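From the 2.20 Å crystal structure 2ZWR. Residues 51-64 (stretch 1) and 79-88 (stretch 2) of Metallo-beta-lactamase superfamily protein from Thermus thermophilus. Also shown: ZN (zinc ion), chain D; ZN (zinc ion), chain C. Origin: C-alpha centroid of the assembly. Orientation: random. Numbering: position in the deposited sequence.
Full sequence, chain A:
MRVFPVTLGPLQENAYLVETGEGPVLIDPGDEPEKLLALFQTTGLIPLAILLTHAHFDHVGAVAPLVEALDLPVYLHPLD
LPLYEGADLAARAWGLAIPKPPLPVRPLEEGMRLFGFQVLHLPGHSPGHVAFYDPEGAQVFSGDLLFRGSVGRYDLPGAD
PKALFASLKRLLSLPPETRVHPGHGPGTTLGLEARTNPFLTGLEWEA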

# COMPACT_ATOMS: atom_id res chain seq x y z
N LEU A 51 4.27 6.33 1.97
CA LEU A 51 2.80 6.30 1.99
C LEU A 51 2.37 4.85 2.20
O LEU A 51 2.84 3.95 1.49
CB LEU A 51 2.23 6.85 0.67
CG LEU A 51 1.92 8.36 0.52
CD1 LEU A 51 3.05 9.28 1.01
CD2 LEU A 51 1.52 8.72 -0.92
N LEU A 52 1.48 4.63 3.17
CA LEU A 52 1.02 3.27 3.49
C LEU A 52 -0.46 3.04 3.20
O LEU A 52 -1.32 3.72 3.76
CB LEU A 52 1.35 2.90 4.96
CG LEU A 52 2.81 2.99 5.42
CD1 LEU A 52 2.90 2.73 6.92
CD2 LEU A 52 3.73 2.02 4.64
N THR A 53 -0.74 2.07 2.32
CA THR A 53 -2.12 1.64 2.04
C THR A 53 -2.71 1.06 3.30
O THR A 53 -3.87 1.31 3.61
CB THR A 53 -2.23 0.58 0.90
OG1 THR A 53 -1.57 -0.64 1.30
CG2 THR A 53 -1.66 1.12 -0.43
N HIS A 54 -1.90 0.29 4.04
CA HIS A 54 -2.30 -0.22 5.35
C HIS A 54 -1.06 -0.72 6.12
O HIS A 54 0.05 -0.65 5.59
CB HIS A 54 -3.39 -1.29 5.23
CG HIS A 54 -2.95 -2.56 4.56
ND1 HIS A 54 -2.50 -2.61 3.26
CD2 HIS A 54 -2.94 -3.84 5.01
CE1 HIS A 54 -2.20 -3.86 2.95
NE2 HIS A 54 -2.46 -4.62 3.99
N ALA A 55 -1.27 -1.21 7.34
CA ALA A 55 -0.16 -1.54 8.25
C ALA A 55 -0.04 -3.00 8.67
O ALA A 55 0.50 -3.29 9.73
CB ALA A 55 -0.20 -0.65 9.48
N HIS A 56 -0.53 -3.93 7.85
CA HIS A 56 -0.08 -5.31 8.00
C HIS A 56 1.45 -5.36 7.87
O HIS A 56 2.05 -4.60 7.09
CB HIS A 56 -0.73 -6.24 7.00
CG HIS A 56 -2.17 -6.50 7.27
ND1 HIS A 56 -3.07 -6.80 6.28
CD2 HIS A 56 -2.87 -6.48 8.43
CE1 HIS A 56 -4.27 -6.97 6.82
NE2 HIS A 56 -4.17 -6.78 8.12
N PHE A 57 2.06 -6.25 8.65
CA PHE A 57 3.52 -6.33 8.74
C PHE A 57 4.25 -6.51 7.41
O PHE A 57 5.39 -6.06 7.27
CB PHE A 57 3.95 -7.40 9.77
CG PHE A 57 3.76 -8.84 9.32
CD1 PHE A 57 2.69 -9.59 9.80
CD2 PHE A 57 4.68 -9.46 8.47
CE1 PHE A 57 2.51 -10.93 9.42
CE2 PHE A 57 4.52 -10.81 8.08
CZ PHE A 57 3.43 -11.54 8.56
N ASP A 58 3.61 -7.16 6.43
CA ASP A 58 4.24 -7.36 5.12
C ASP A 58 4.30 -6.08 4.29
O ASP A 58 4.92 -6.06 3.22
CB ASP A 58 3.57 -8.51 4.33
CG ASP A 58 2.07 -8.31 4.13
OD1 ASP A 58 1.35 -8.00 5.11
OD2 ASP A 58 1.60 -8.47 2.99
N HIS A 59 3.70 -5.00 4.79
CA HIS A 59 3.71 -3.71 4.10
C HIS A 59 4.60 -2.67 4.78
O HIS A 59 4.84 -1.60 4.22
CB HIS A 59 2.27 -3.20 3.90
CG HIS A 59 1.48 -4.05 2.94
ND1 HIS A 59 1.21 -3.66 1.65
CD2 HIS A 59 0.94 -5.28 3.09
CE1 HIS A 59 0.54 -4.62 1.03
NE2 HIS A 59 0.37 -5.62 1.88
N VAL A 60 5.10 -2.99 5.97
CA VAL A 60 5.81 -2.00 6.82
C VAL A 60 7.18 -2.45 7.35
O VAL A 60 7.84 -1.72 8.10
CB VAL A 60 4.92 -1.50 8.01
CG1 VAL A 60 3.60 -0.88 7.50
CG2 VAL A 60 4.64 -2.65 9.00
N GLY A 61 7.63 -3.65 6.96
CA GLY A 61 8.88 -4.22 7.47
C GLY A 61 10.18 -3.50 7.13
O GLY A 61 11.22 -3.77 7.76
N ALA A 62 10.15 -2.60 6.14
CA ALA A 62 11.32 -1.83 5.73
C ALA A 62 11.18 -0.36 6.09
O ALA A 62 12.06 0.44 5.77
CB ALA A 62 11.56 -1.97 4.23
N VAL A 63 10.09 -0.00 6.75
CA VAL A 63 9.90 1.40 7.15
C VAL A 63 11.02 1.90 8.06
O VAL A 63 11.62 2.92 7.75
CB VAL A 63 8.50 1.66 7.77
CG1 VAL A 63 8.44 3.06 8.41
CG2 VAL A 63 7.42 1.50 6.72
N ALA A 64 11.31 1.18 9.15
CA ALA A 64 12.30 1.65 10.14
C ALA A 64 13.70 2.03 9.61
O ALA A 64 14.18 3.14 9.87
CB ALA A 64 12.40 0.68 11.34
N LEU A 79 -6.68 4.74 11.77
CA LEU A 79 -7.36 3.49 12.15
C LEU A 79 -6.47 2.24 12.00
O LEU A 79 -6.78 1.19 12.55
CB LEU A 79 -8.69 3.33 11.42
CG LEU A 79 -9.86 4.22 11.90
CD1 LEU A 79 -11.11 3.91 11.13
CD2 LEU A 79 -10.12 4.05 13.40
N ASP A 80 -5.34 2.36 11.29
CA ASP A 80 -4.35 1.26 11.23
C ASP A 80 -3.15 1.40 12.18
O ASP A 80 -2.21 0.59 12.13
CB ASP A 80 -3.86 1.01 9.80
CG ASP A 80 -4.63 -0.09 9.10
OD1 ASP A 80 -5.73 -0.44 9.57
OD2 ASP A 80 -4.13 -0.64 8.08
N LEU A 81 -3.18 2.42 13.04
CA LEU A 81 -2.11 2.62 14.04
C LEU A 81 -1.89 1.41 14.96
O LEU A 81 -0.74 1.06 15.22
CB LEU A 81 -2.35 3.86 14.90
CG LEU A 81 -1.41 5.08 14.86
CD1 LEU A 81 0.01 4.80 14.36
CD2 LEU A 81 -2.05 6.23 14.11
N PRO A 82 -2.98 0.81 15.50
CA PRO A 82 -2.76 -0.38 16.34
C PRO A 82 -2.04 -1.51 15.61
O PRO A 82 -1.19 -2.17 16.20
CB PRO A 82 -4.18 -0.79 16.75
CG PRO A 82 -4.96 0.51 16.68
CD PRO A 82 -4.41 1.16 15.45
N LEU A 83 -2.37 -1.71 14.33
CA LEU A 83 -1.66 -2.67 13.51
C LEU A 83 -0.19 -2.27 13.32
O LEU A 83 0.71 -3.11 13.42
CB LEU A 83 -2.35 -2.83 12.15
CG LEU A 83 -3.72 -3.49 12.07
CD1 LEU A 83 -4.27 -3.40 10.65
CD2 LEU A 83 -3.69 -4.94 12.52
N TYR A 84 0.03 -0.99 13.07
CA TYR A 84 1.36 -0.46 12.81
C TYR A 84 2.25 -0.63 14.03
O TYR A 84 3.39 -1.08 13.92
CB TYR A 84 1.24 1.01 12.40
CG TYR A 84 2.52 1.72 12.03
CD1 TYR A 84 2.99 1.72 10.71
CD2 TYR A 84 3.24 2.44 12.98
CE1 TYR A 84 4.16 2.40 10.37
CE2 TYR A 84 4.39 3.11 12.66
CZ TYR A 84 4.85 3.10 11.35
OH TYR A 84 6.01 3.78 11.04
N GLU A 85 1.70 -0.30 15.20
CA GLU A 85 2.45 -0.34 16.45
C GLU A 85 2.90 -1.74 16.86
O GLU A 85 3.96 -1.88 17.46
CB GLU A 85 1.63 0.32 17.56
CG GLU A 85 1.50 1.83 17.35
CD GLU A 85 0.52 2.49 18.29
OE1 GLU A 85 -0.53 1.88 18.59
OE2 GLU A 85 0.80 3.63 18.73
N GLY A 86 2.10 -2.76 16.55
CA GLY A 86 2.44 -4.13 16.88
C GLY A 86 2.89 -4.99 15.72
O GLY A 86 2.94 -6.21 15.86
N ALA A 87 3.25 -4.38 14.60
CA ALA A 87 3.55 -5.12 13.37
C ALA A 87 4.69 -6.12 13.53
O ALA A 87 4.65 -7.20 12.96
CB ALA A 87 3.84 -4.17 12.21
N ASP A 88 5.71 -5.74 14.30
CA ASP A 88 6.86 -6.61 14.52
C ASP A 88 6.46 -7.83 15.35
O ASP A 88 6.98 -8.91 15.13
CB ASP A 88 8.01 -5.83 15.19
CG ASP A 88 7.62 -5.24 16.54
OD1 ASP A 88 6.49 -4.71 16.68
OD2 ASP A 88 8.44 -5.29 17.47
ZN ZN D . -2.72 -6.79 4.15
ZN ZN C . -0.32 -7.61 2.03
O HOH W 1 -1.03 -7.93 3.78

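The contact is a small, mainly apolar packing of a short helical segment against the back of a zinc-binding loop, pinned at one end by a single hydrogen bond, with 448 Å² buried over both sides.

That bond runs from the backbone N of Ala 55 to OD2 of Asp 80, at 3.0 Å with an N-H...acceptor angle of 150°. Asp 80 sits at the N-cap position of the helix but makes no capping bond with its side chain; its CA-to-CB bond points toward the loop, and the carboxylate reaches the backbone there.

Ala 55 is the centre of the packing: the other stretch covers 78 Å² of it, against 80 Å² of Tyr 84 and 59 Å² of Ala 87. Its CB lies 3.7 Å from CB of Tyr 84 and 4.1 Å from CB of Leu 83, and its CA is 4.9 Å from CA of Tyr 84. A methyl suits so close a backbone approach: it lies at the edge of the Tyr 84 ring, near the ring plane. Tyr 84, with chi1 at t, extends along the loop, and Leu 52, Val 60 and Val 63 offer apolar carbons to its long side chain: CE1 meets CD1 of Leu 52 at 3.7 Å, CD1 meets CG1 of Val 60 at 4.2 Å, and OH lies 3.7 Å from CG1 of Val 63.

Farther along, Ala 87 repeats the small-residue pattern. Its CB is 3.6 Å from CG2 of Val 60 and 4.0 Å from CB of Phe 57. The Phe 57 CB points toward the helix, but with chi1 at p the end of its side chain leads away.

Two histidines serve both the contact and the metal: CD2 of His 56 lies 4.0 Å from CD1 of Leu 83, and CB of His 54 lies 3.0 Å from OD2 of Asp 80. His 54 NE2 and His 56 ND1 both bind the chain D zinc, each at 2.2 Å; Asp 58 OD2 at 2.3 Å and His 59 NE2 at 2.1 Å bind the chain C zinc.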